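Local coordinates for protein acetylxylan esterase / glucomannan deacetylase (Cellvibrio japonicus, PDB 2W9X) that removes acetyl groups from plant cell-wall polysaccharides, deacetylating xylan and, with a large preference, glucomannan, at residues 28-37 and 48-59; 65-74 and 120-129. All coordinates share one frame; numbering follows the deposited sequence.

Contact 1 of 2, residues 28-37 and 48-59; sequences LPLHIGGRVL and YTYSWPAVYFET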
loop_
_atom_site.group_PDB
_atom_site.type_symbol
_atom_site.label_atom_id
_atom_site.label_comp_id
_atom_site.label_asym_id
_atom_site.label_seq_id
_atom_site.Cartn_x
_atom_site.Cartn_y
_atom_site.Cartn_z
ATOM N N LEU B 28 -26.143 33.501 -9.643
ATOM C CA LEU B 28 -24.957 33.682 -8.797
ATOM C C LEU B 28 -23.753 32.881 -9.313
ATOM O O LEU B 28 -23.935 31.874 -10.001
ATOM C CB LEU B 28 -25.265 33.236 -7.360
ATOM C CG LEU B 28 -25.960 34.203 -6.401
ATOM C CD1 LEU B 28 -26.491 33.450 -5.182
ATOM C CD2 LEU B 28 -25.018 35.335 -5.984
ATOM N N PRO B 29 -22.518 33.342 -9.009
ATOM C CA PRO B 29 -21.348 32.471 -9.201
ATOM C C PRO B 29 -21.471 31.194 -8.379
ATOM O O PRO B 29 -21.899 31.235 -7.219
ATOM C CB PRO B 29 -20.167 33.313 -8.691
ATOM C CG PRO B 29 -20.777 34.471 -7.960
ATOM C CD PRO B 29 -22.138 34.689 -8.542
ATOM N N LEU B 30 -21.098 30.072 -8.990
ATOM C CA LEU B 30 -21.239 28.775 -8.360
ATOM C C LEU B 30 -19.977 27.935 -8.540
ATOM O O LEU B 30 -19.111 28.254 -9.372
ATOM C CB LEU B 30 -22.499 28.062 -8.888
ATOM C CG LEU B 30 -22.535 26.957 -9.952
ATOM C CD1 LEU B 30 -23.978 26.759 -10.375
ATOM C CD2 LEU B 30 -21.669 27.227 -11.160
ATOM N N HIS B 31 -19.884 26.886 -7.724
ATOM C CA HIS B 31 -18.809 25.904 -7.752
ATOM C C HIS B 31 -19.430 24.535 -8.011
ATOM O O HIS B 31 -20.478 24.213 -7.451
ATOM C CB HIS B 31 -18.073 25.906 -6.406
ATOM C CG HIS B 31 -17.137 24.748 -6.217
ATOM N ND1 HIS B 31 -15.887 24.698 -6.798
ATOM C CD2 HIS B 31 -17.267 23.604 -5.511
ATOM C CE1 HIS B 31 -15.285 23.574 -6.451
ATOM N NE2 HIS B 31 -16.104 22.888 -5.673
ATOM N N ILE B 32 -18.784 23.746 -8.864
ATOM C CA ILE B 32 -19.295 22.430 -9.267
ATOM C C ILE B 32 -18.398 21.300 -8.781
ATOM O O ILE B 32 -17.178 21.329 -8.973
ATOM C CB ILE B 32 -19.437 22.302 -10.809
ATOM C CG1 ILE B 32 -20.340 23.394 -11.372
ATOM C CG2 ILE B 32 -19.953 20.905 -11.191
ATOM C CD1 ILE B 32 -19.816 24.019 -12.676
ATOM N N GLY B 33 -19.021 20.312 -8.147
ATOM C CA GLY B 33 -18.372 19.041 -7.890
ATOM C C GLY B 33 -18.894 17.953 -8.810
ATOM O O GLY B 33 -20.100 17.840 -9.040
ATOM N N GLY B 34 -17.978 17.154 -9.349
ATOM C CA GLY B 34 -18.369 16.050 -10.202
ATOM C C GLY B 34 -18.412 16.453 -11.659
ATOM O O GLY B 34 -18.341 17.653 -11.998
ATOM N N ARG B 35 -18.519 15.436 -12.514
ATOM C CA ARG B 35 -18.500 15.603 -13.957
ATOM C C ARG B 35 -19.807 16.212 -14.425
ATOM O O ARG B 35 -20.880 15.667 -14.188
ATOM C CB ARG B 35 -18.254 14.263 -14.653
ATOM C CG ARG B 35 -16.841 13.767 -14.515
ATOM C CD ARG B 35 -16.689 12.421 -15.171
ATOM N NE ARG B 35 -15.295 11.994 -15.187
ATOM C CZ ARG B 35 -14.872 10.856 -15.725
ATOM N NH1 ARG B 35 -15.736 10.019 -16.295
ATOM N NH2 ARG B 35 -13.580 10.565 -15.703
ATOM N N VAL B 36 -19.695 17.354 -15.094
ATOM C CA VAL B 36 -20.847 18.116 -15.538
ATOM C C VAL B 36 -20.546 18.663 -16.927
ATOM O O VAL B 36 -19.459 19.196 -17.170
ATOM C CB VAL B 36 -21.161 19.274 -14.542
ATOM C CG1 VAL B 36 -22.054 20.302 -15.169
ATOM C CG2 VAL B 36 -21.806 18.748 -13.272
ATOM N N LEU B 37 -21.498 18.491 -17.838
ATOM C CA LEU B 37 -21.451 19.115 -19.146
ATOM C C LEU B 37 -22.033 20.525 -18.994
ATOM O O LEU B 37 -23.240 20.684 -18.754
ATOM C CB LEU B 37 -22.283 18.310 -20.153
ATOM C CG LEU B 37 -21.913 18.233 -21.647
ATOM C CD1 LEU B 37 -23.174 18.171 -22.494
ATOM C CD2 LEU B 37 -20.981 19.353 -22.135
ATOM N N TYR B 48 -26.206 22.986 -16.650
ATOM C CA TYR B 48 -25.290 21.986 -16.152
ATOM C C TYR B 48 -25.998 20.641 -16.280
ATOM O O TYR B 48 -27.004 20.397 -15.614
ATOM C CB TYR B 48 -24.926 22.296 -14.693
ATOM C CG TYR B 48 -24.520 23.738 -14.465
ATOM C CD1 TYR B 48 -23.206 24.166 -14.691
ATOM C CD2 TYR B 48 -25.454 24.687 -14.052
ATOM C CE1 TYR B 48 -22.833 25.509 -14.495
ATOM C CE2 TYR B 48 -25.092 26.025 -13.859
ATOM C CZ TYR B 48 -23.781 26.425 -14.071
ATOM O OH TYR B 48 -23.432 27.752 -13.884
ATOM N N THR B 49 -25.503 19.808 -17.194
ATOM C CA THR B 49 -26.028 18.446 -17.415
ATOM C C THR B 49 -25.082 17.407 -16.789
ATOM O O THR B 49 -23.866 17.502 -16.941
ATOM C CB THR B 49 -26.272 18.176 -18.937
ATOM O OG1 THR B 49 -27.109 19.204 -19.469
ATOM C CG2 THR B 49 -26.952 16.834 -19.188
ATOM N N TYR B 50 -25.645 16.432 -16.070
ATOM C CA TYR B 50 -24.855 15.431 -15.322
ATOM C C TYR B 50 -25.507 14.043 -15.345
ATOM O O TYR B 50 -26.708 13.924 -15.562
ATOM C CB TYR B 50 -24.669 15.891 -13.867
ATOM C CG TYR B 50 -25.928 16.496 -13.324
ATOM C CD1 TYR B 50 -26.184 17.873 -13.468
ATOM C CD2 TYR B 50 -26.908 15.687 -12.735
ATOM C CE1 TYR B 50 -27.377 18.429 -12.998
ATOM C CE2 TYR B 50 -28.092 16.224 -12.268
ATOM C CZ TYR B 50 -28.323 17.592 -12.406
ATOM O OH TYR B 50 -29.497 18.116 -11.941
ATOM N N SER B 51 -24.715 12.994 -15.108
ATOM C CA SER B 51 -25.264 11.627 -14.980
ATOM C C SER B 51 -24.500 10.728 -14.002
ATOM O O SER B 51 -25.086 9.805 -13.411
ATOM C CB SER B 51 -25.380 10.939 -16.340
ATOM O OG SER B 51 -24.123 10.913 -16.975
ATOM N N TRP B 52 -23.201 10.988 -13.828
ATOM C CA TRP B 52 -22.399 10.250 -12.853
ATOM C C TRP B 52 -22.931 10.557 -11.438
ATOM O O TRP B 52 -23.526 11.617 -11.215
ATOM C CB TRP B 52 -20.911 10.598 -12.974
ATOM C CG TRP B 52 -20.221 10.057 -14.206
ATOM C CD1 TRP B 52 -19.927 10.751 -15.335
ATOM C CD2 TRP B 52 -19.735 8.713 -14.426
ATOM N NE1 TRP B 52 -19.294 9.937 -16.251
ATOM C CE2 TRP B 52 -19.163 8.682 -15.722
ATOM C CE3 TRP B 52 -19.734 7.537 -13.662
ATOM C CZ2 TRP B 52 -18.583 7.522 -16.273
ATOM C CZ3 TRP B 52 -19.154 6.374 -14.211
ATOM C CH2 TRP B 52 -18.582 6.383 -15.507
ATOM N N PRO B 53 -22.748 9.621 -10.483
ATOM C CA PRO B 53 -23.355 9.857 -9.164
ATOM C C PRO B 53 -22.756 11.049 -8.389
ATOM O O PRO B 53 -21.656 11.508 -8.712
ATOM C CB PRO B 53 -23.098 8.548 -8.396
ATOM C CG PRO B 53 -22.393 7.610 -9.319
ATOM C CD PRO B 53 -22.010 8.346 -10.574
ATOM N N ALA B 54 -23.497 11.533 -7.384
ATOM C CA ALA B 54 -22.966 12.388 -6.305
ATOM C C ALA B 54 -22.476 13.792 -6.705
ATOM O O ALA B 54 -21.722 14.434 -5.955
ATOM C CB ALA B 54 -21.884 11.632 -5.496
ATOM N N VAL B 55 -22.914 14.252 -7.878
ATOM C CA VAL B 55 -22.656 15.597 -8.370
ATOM C C VAL B 55 -23.189 16.631 -7.361
ATOM O O VAL B 55 -24.173 16.369 -6.661
ATOM C CB VAL B 55 -23.284 15.783 -9.801
ATOM C CG1 VAL B 55 -23.426 17.228 -10.173
ATOM C CG2 VAL B 55 -22.447 15.049 -10.843
ATOM N N TYR B 56 -22.508 17.773 -7.253
ATOM C CA TYR B 56 -22.965 18.857 -6.370
ATOM C C TYR B 56 -22.665 20.257 -6.899
ATOM O O TYR B 56 -21.738 20.453 -7.698
ATOM C CB TYR B 56 -22.427 18.694 -4.935
ATOM C CG TYR B 56 -20.919 18.661 -4.798
ATOM C CD1 TYR B 56 -20.196 19.835 -4.565
ATOM C CD2 TYR B 56 -20.218 17.450 -4.877
ATOM C CE1 TYR B 56 -18.809 19.810 -4.430
ATOM C CE2 TYR B 56 -18.831 17.413 -4.743
ATOM C CZ TYR B 56 -18.131 18.594 -4.516
ATOM O OH TYR B 56 -16.765 18.565 -4.371
ATOM N N PHE B 57 -23.461 21.219 -6.435
ATOM C CA PHE B 57 -23.324 22.638 -6.782
ATOM C C PHE B 57 -23.360 23.480 -5.504
ATOM O O PHE B 57 -24.220 23.260 -4.629
ATOM C CB PHE B 57 -24.456 23.077 -7.717
ATOM C CG PHE B 57 -24.583 22.237 -8.959
ATOM C CD1 PHE B 57 -23.915 22.600 -10.135
ATOM C CD2 PHE B 57 -25.378 21.098 -8.968
ATOM C CE1 PHE B 57 -24.031 21.827 -11.281
ATOM C CE2 PHE B 57 -25.496 20.316 -10.120
ATOM C CZ PHE B 57 -24.823 20.681 -11.273
ATOM N N GLU B 58 -22.423 24.422 -5.391
ATOM C CA GLU B 58 -22.320 25.272 -4.206
ATOM C C GLU B 58 -22.365 26.742 -4.574
ATOM O O GLU B 58 -21.886 27.139 -5.648
ATOM C CB GLU B 58 -21.049 24.985 -3.414
ATOM C CG GLU B 58 -21.085 23.659 -2.661
ATOM C CD GLU B 58 -19.743 23.274 -2.098
ATOM O OE1 GLU B 58 -19.641 23.184 -0.863
ATOM O OE2 GLU B 58 -18.786 23.064 -2.880
ATOM N N THR B 59 -22.954 27.536 -3.681
ATOM C CA THR B 59 -22.927 28.999 -3.798
ATOM C C THR B 59 -22.930 29.700 -2.431
ATOM O O THR B 59 -23.199 29.069 -1.398
ATOM C CB THR B 59 -24.046 29.541 -4.718
ATOM O OG1 THR B 59 -23.715 30.874 -5.107
ATOM C CG2 THR B 59 -25.411 29.545 -4.032
HETATM O O HOH W 1 -21.989 13.786 -15.281
HETATM O O HOH W 2 -25.696 21.458 -20.148
#
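R35 runs out along W52. R35 CB sits 3.9 Å from W52 CD1; R35 CD passes 3.6 Å from W52 CD1, and the chain, extended from CG to NE, carries the guanidinium on along the indole. At the tip, R35 NH1 reaches W52 NE1 at 3.6 Å; both donors are satisfied by backbone carbonyls, of Y219 and Y221 respectively. The two planes stand 84° apart, W52 NE1 facing the guanidinium edge, and CZ makes an off-centre cation-pi contact with the five-membered ring.

Further back, the ring of Y56 lies flat on the backbone of G33, whose CA is 3.5 Å from the ring centroid. Y56 CG is wedged between its backbone N and carbonyl carbon (chi1 59°), which folds the ring back over the glycine; its hydroxyl bonds D191, which also takes H31 NE2. E58 OE2 lies at the edge of the H31 ring, 3.1 Å from CD2, and forms a salt bridge with R141. I32 and F57 share the face away from H31 and E58, side by side, CG1 on CD1; nearby V36 CG2 meets V55 CG1 and F57 CZ, and both L30 methyls close on the phenol end of Y48.

Backbone pairs H31–E58 and G33–Y56 join strand 31-33 antiparallel to strand 56-59, while L37–T49 makes a second ladder with strand 48-50. The chain thus passes between the sheets of the jelly-roll beta-sandwich of CE2 esterases, while R35, W52, Y56 and H31 join it to the SGNH-type esterase domain, W52 about 11 Å, side chain to side chain, from the inferred nucleophile S151.

Contact 2 of 2, residues 65-74 and 120-129; sequences SLTLKFDDDQ and TSGRFLGFYT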
loop_
_atom_site.group_PDB
_atom_site.type_symbol
_atom_site.label_atom_id
_atom_site.label_comp_id
_atom_site.label_asym_id
_atom_site.label_seq_id
_atom_site.Cartn_x
_atom_site.Cartn_y
_atom_site.Cartn_z
ATOM N N SER B 65 -33.021 35.886 -0.271
ATOM C CA SER B 65 -33.808 35.104 -1.230
ATOM C C SER B 65 -32.934 34.248 -2.138
ATOM O O SER B 65 -31.803 34.622 -2.455
ATOM C CB SER B 65 -34.692 36.013 -2.079
ATOM O OG SER B 65 -35.705 36.624 -1.277
ATOM N N LEU B 66 -33.471 33.097 -2.547
ATOM C CA LEU B 66 -32.780 32.183 -3.457
ATOM C C LEU B 66 -33.767 31.291 -4.215
ATOM O O LEU B 66 -34.727 30.775 -3.643
ATOM C CB LEU B 66 -31.765 31.320 -2.686
ATOM C CG LEU B 66 -30.712 30.501 -3.440
ATOM C CD1 LEU B 66 -29.698 31.400 -4.164
ATOM C CD2 LEU B 66 -30.007 29.565 -2.481
ATOM N N THR B 67 -33.522 31.126 -5.509
ATOM C CA THR B 67 -34.276 30.184 -6.323
ATOM C C THR B 67 -33.302 29.247 -7.030
ATOM O O THR B 67 -32.253 29.669 -7.540
ATOM C CB THR B 67 -35.178 30.905 -7.359
ATOM O OG1 THR B 67 -36.194 31.647 -6.674
ATOM C CG2 THR B 67 -35.855 29.915 -8.307
ATOM N N LEU B 68 -33.656 27.970 -7.038
ATOM C CA LEU B 68 -32.945 26.973 -7.805
ATOM C C LEU B 68 -33.778 26.653 -9.037
ATOM O O LEU B 68 -34.952 26.303 -8.920
ATOM C CB LEU B 68 -32.738 25.711 -6.963
ATOM C CG LEU B 68 -31.576 25.595 -5.974
ATOM C CD1 LEU B 68 -31.679 26.556 -4.795
ATOM C CD2 LEU B 68 -31.538 24.167 -5.459
ATOM N N LYS B 69 -33.178 26.802 -10.218
ATOM C CA LYS B 69 -33.829 26.422 -11.462
ATOM C C LYS B 69 -33.415 25.009 -11.824
ATOM O O LYS B 69 -32.227 24.730 -12.016
ATOM C CB LYS B 69 -33.452 27.373 -12.599
ATOM C CG LYS B 69 -34.006 28.778 -12.495
ATOM C CD LYS B 69 -33.749 29.532 -13.790
ATOM C CE LYS B 69 -34.881 29.360 -14.816
ATOM N NZ LYS B 69 -36.010 30.314 -14.596
ATOM N N PHE B 70 -34.403 24.128 -11.929
ATOM C CA PHE B 70 -34.172 22.719 -12.245
ATOM C C PHE B 70 -34.686 22.360 -13.633
ATOM O O PHE B 70 -35.652 22.948 -14.110
ATOM C CB PHE B 70 -34.931 21.829 -11.258
ATOM C CG PHE B 70 -34.269 21.663 -9.924
ATOM C CD1 PHE B 70 -33.153 20.834 -9.777
ATOM C CD2 PHE B 70 -34.809 22.273 -8.791
ATOM C CE1 PHE B 70 -32.565 20.657 -8.529
ATOM C CE2 PHE B 70 -34.228 22.099 -7.536
ATOM C CZ PHE B 70 -33.109 21.293 -7.403
ATOM N N ASP B 71 -34.035 21.390 -14.268
ATOM C CA ASP B 71 -34.642 20.599 -15.340
ATOM C C ASP B 71 -34.217 19.153 -15.116
ATOM O O ASP B 71 -33.327 18.627 -15.804
ATOM C CB ASP B 71 -34.243 21.095 -16.736
ATOM C CG ASP B 71 -35.097 20.471 -17.852
ATOM O OD1 ASP B 71 -36.189 19.940 -17.565
ATOM O OD2 ASP B 71 -34.680 20.510 -19.026
ATOM N N ASP B 72 -34.834 18.529 -14.113
ATOM C CA ASP B 72 -34.431 17.206 -13.665
ATOM C C ASP B 72 -35.594 16.441 -13.010
ATOM O O ASP B 72 -35.952 16.699 -11.851
ATOM C CB ASP B 72 -33.250 17.341 -12.692
ATOM C CG ASP B 72 -32.557 16.013 -12.404
ATOM O OD1 ASP B 72 -33.189 14.942 -12.524
ATOM O OD2 ASP B 72 -31.359 16.053 -12.056
ATOM N N ASP B 73 -36.182 15.511 -13.763
ATOM C CA ASP B 73 -37.189 14.598 -13.217
ATOM C C ASP B 73 -36.615 13.189 -13.004
ATOM O O ASP B 73 -37.358 12.209 -12.933
ATOM C CB ASP B 73 -38.436 14.550 -14.122
ATOM C CG ASP B 73 -38.177 13.846 -15.457
ATOM O OD1 ASP B 73 -36.998 13.625 -15.818
ATOM O OD2 ASP B 73 -39.165 13.519 -16.154
ATOM N N GLN B 74 -35.290 13.099 -12.909
ATOM C CA GLN B 74 -34.605 11.812 -12.826
ATOM C C GLN B 74 -34.013 11.546 -11.448
ATOM O O GLN B 74 -33.886 10.404 -11.050
ATOM C CB GLN B 74 -33.485 11.739 -13.875
ATOM C CG GLN B 74 -33.974 11.718 -15.325
ATOM C CD GLN B 74 -34.792 10.486 -15.625
ATOM O OE1 GLN B 74 -34.338 9.366 -15.428
ATOM N NE2 GLN B 74 -36.010 10.688 -16.098
ATOM N N THR B 120 -29.936 7.755 -18.116
ATOM C CA THR B 120 -30.475 9.107 -18.361
ATOM C C THR B 120 -29.573 10.205 -17.778
ATOM O O THR B 120 -28.575 9.919 -17.103
ATOM C CB THR B 120 -31.885 9.288 -17.756
ATOM O OG1 THR B 120 -31.792 9.203 -16.334
ATOM C CG2 THR B 120 -32.879 8.240 -18.273
ATOM N N SER B 121 -29.937 11.458 -18.026
ATOM C CA SER B 121 -29.239 12.582 -17.412
ATOM C C SER B 121 -30.216 13.591 -16.825
ATOM O O SER B 121 -31.421 13.489 -17.034
ATOM C CB SER B 121 -28.287 13.245 -18.412
ATOM O OG SER B 121 -28.990 13.773 -19.519
ATOM N N GLY B 122 -29.693 14.547 -16.064
ATOM C CA GLY B 122 -30.508 15.618 -15.478
ATOM C C GLY B 122 -29.839 16.963 -15.684
ATOM O O GLY B 122 -28.633 17.025 -15.919
ATOM N N ARG B 123 -30.613 18.043 -15.606
ATOM C CA ARG B 123 -30.042 19.375 -15.734
ATOM C C ARG B 123 -30.344 20.276 -14.536
ATOM O O ARG B 123 -31.466 20.301 -14.015
ATOM C CB ARG B 123 -30.499 20.048 -17.037
ATOM C CG ARG B 123 -30.524 19.121 -18.259
ATOM C CD ARG B 123 -30.434 19.882 -19.574
ATOM N NE ARG B 123 -31.663 20.596 -19.909
ATOM C CZ ARG B 123 -31.903 21.868 -19.593
ATOM N NH1 ARG B 123 -30.997 22.551 -18.910
ATOM N NH2 ARG B 123 -33.045 22.461 -19.946
ATOM N N PHE B 124 -29.318 21.006 -14.102
ATOM C CA PHE B 124 -29.466 22.096 -13.146
ATOM C C PHE B 124 -29.196 23.401 -13.886
ATOM O O PHE B 124 -28.211 23.505 -14.629
ATOM C CB PHE B 124 -28.495 21.919 -11.977
ATOM C CG PHE B 124 -28.556 23.013 -10.942
ATOM C CD1 PHE B 124 -29.745 23.303 -10.274
ATOM C CD2 PHE B 124 -27.405 23.719 -10.595
ATOM C CE1 PHE B 124 -29.790 24.305 -9.302
ATOM C CE2 PHE B 124 -27.440 24.715 -9.614
ATOM C CZ PHE B 124 -28.630 25.001 -8.966
ATOM N N LEU B 125 -30.072 24.383 -13.679
ATOM C CA LEU B 125 -30.000 25.659 -14.384
ATOM C C LEU B 125 -29.535 26.847 -13.525
ATOM O O LEU B 125 -29.625 27.996 -13.966
ATOM C CB LEU B 125 -31.347 25.979 -15.053
ATOM C CG LEU B 125 -31.864 25.052 -16.156
ATOM C CD1 LEU B 125 -33.116 25.628 -16.805
ATOM C CD2 LEU B 125 -30.803 24.875 -17.196
ATOM N N GLY B 126 -29.061 26.584 -12.307
ATOM C CA GLY B 126 -28.421 27.631 -11.502
ATOM C C GLY B 126 -29.132 28.152 -10.265
ATOM O O GLY B 126 -30.297 27.815 -9.999
ATOM N N PHE B 127 -28.393 28.983 -9.516
ATOM C CA PHE B 127 -28.865 29.670 -8.310
ATOM C C PHE B 127 -29.212 31.128 -8.625
ATOM O O PHE B 127 -28.314 31.925 -8.922
ATOM C CB PHE B 127 -27.771 29.664 -7.231
ATOM C CG PHE B 127 -27.365 28.291 -6.757
ATOM C CD1 PHE B 127 -28.148 27.596 -5.837
ATOM C CD2 PHE B 127 -26.178 27.713 -7.197
ATOM C CE1 PHE B 127 -27.770 26.332 -5.385
ATOM C CE2 PHE B 127 -25.789 26.449 -6.749
ATOM C CZ PHE B 127 -26.587 25.757 -5.838
ATOM N N TYR B 128 -30.500 31.473 -8.518
ATOM C CA TYR B 128 -31.004 32.802 -8.887
ATOM C C TYR B 128 -31.434 33.643 -7.677
ATOM O O TYR B 128 -31.956 33.100 -6.688
ATOM C CB TYR B 128 -32.139 32.677 -9.915
ATOM C CG TYR B 128 -31.631 32.387 -11.313
ATOM C CD1 TYR B 128 -31.748 33.334 -12.322
ATOM C CD2 TYR B 128 -31.004 31.172 -11.615
ATOM C CE1 TYR B 128 -31.270 33.081 -13.608
ATOM C CE2 TYR B 128 -30.516 30.910 -12.898
ATOM C CZ TYR B 128 -30.654 31.866 -13.887
ATOM O OH TYR B 128 -30.177 31.617 -15.158
ATOM N N THR B 129 -31.203 34.964 -7.765
ATOM C CA THR B 129 -31.441 35.873 -6.638
ATOM C C THR B 129 -32.033 37.216 -7.077
ATOM O O THR B 129 -32.359 37.428 -8.253
ATOM C CB THR B 129 -30.126 36.184 -5.863
ATOM O OG1 THR B 129 -29.170 35.113 -6.061
ATOM C CG2 THR B 129 -30.404 36.353 -4.357
#
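K69 and Y128 cross at an angle on one face of the strand pair, the lysine laying its CD over the phenol ring, 3.9 Å from the centroid. Bends at chi3 and chi4 then carry NZ away to a salt bridge with D96, leaving at most a weak cation-pi attraction to the ring. On the same face D71 and R123 meet with carboxylate and guanidinium planes 80° apart. D71 OD2 reaches R123 NH2 in a salt bridge of 2.7 Å from above the guanidinium plane, with D71 CB on the same side of that group, toward its rim; the bend at chi3 of R123 turns its end back across the aspartate.

The face carrying L68, F70, F124 and F127 is apolar. L68 and F127 run side by side, CD1 to CD1 3.8 Å, and L68 CG also sits at the edge of the F124 ring. The rings of F70 and F124 meet obliquely, planes at 58°. F124 CG stands anti to its backbone N (chi1 179°), which brings F124 CD1 to 3.4 Å from K69 O.

Next to G122, D72 OD1 accepts from Q74 N in an Asx turn, and T120 OG1 donates to Q74 OE1 from above the amide's carbonyl plane.

Between L68 and F70 the register slips by one residue, with K69 bonded to both L125 and G126: a beta bulge in an antiparallel pair whose phenylalanine-rich face packs against the second sheet of a beta-sandwich.

From the N terminus, the chain first closes contact 1: it returns at 48-59 to pair with 28-37, after ten intervening residues. Strand 56-62 then leads straight into strand 67-72, where the much longer loop of contact 2 opens; it closes 45 residues later, when 120-129 returns. The two loops therefore follow in series, neither nesting nor crossing. In space they adjoin, because strand 122-128 lies between 67-72 and 47-50 in the five-stranded sheet, and Y50 OH probably bonds D72 OD2 across it. Contact 1 links that sheet to the six-stranded one through 31-33 and 56-62, while contact 2 lies within it, farther from the catalytic domain.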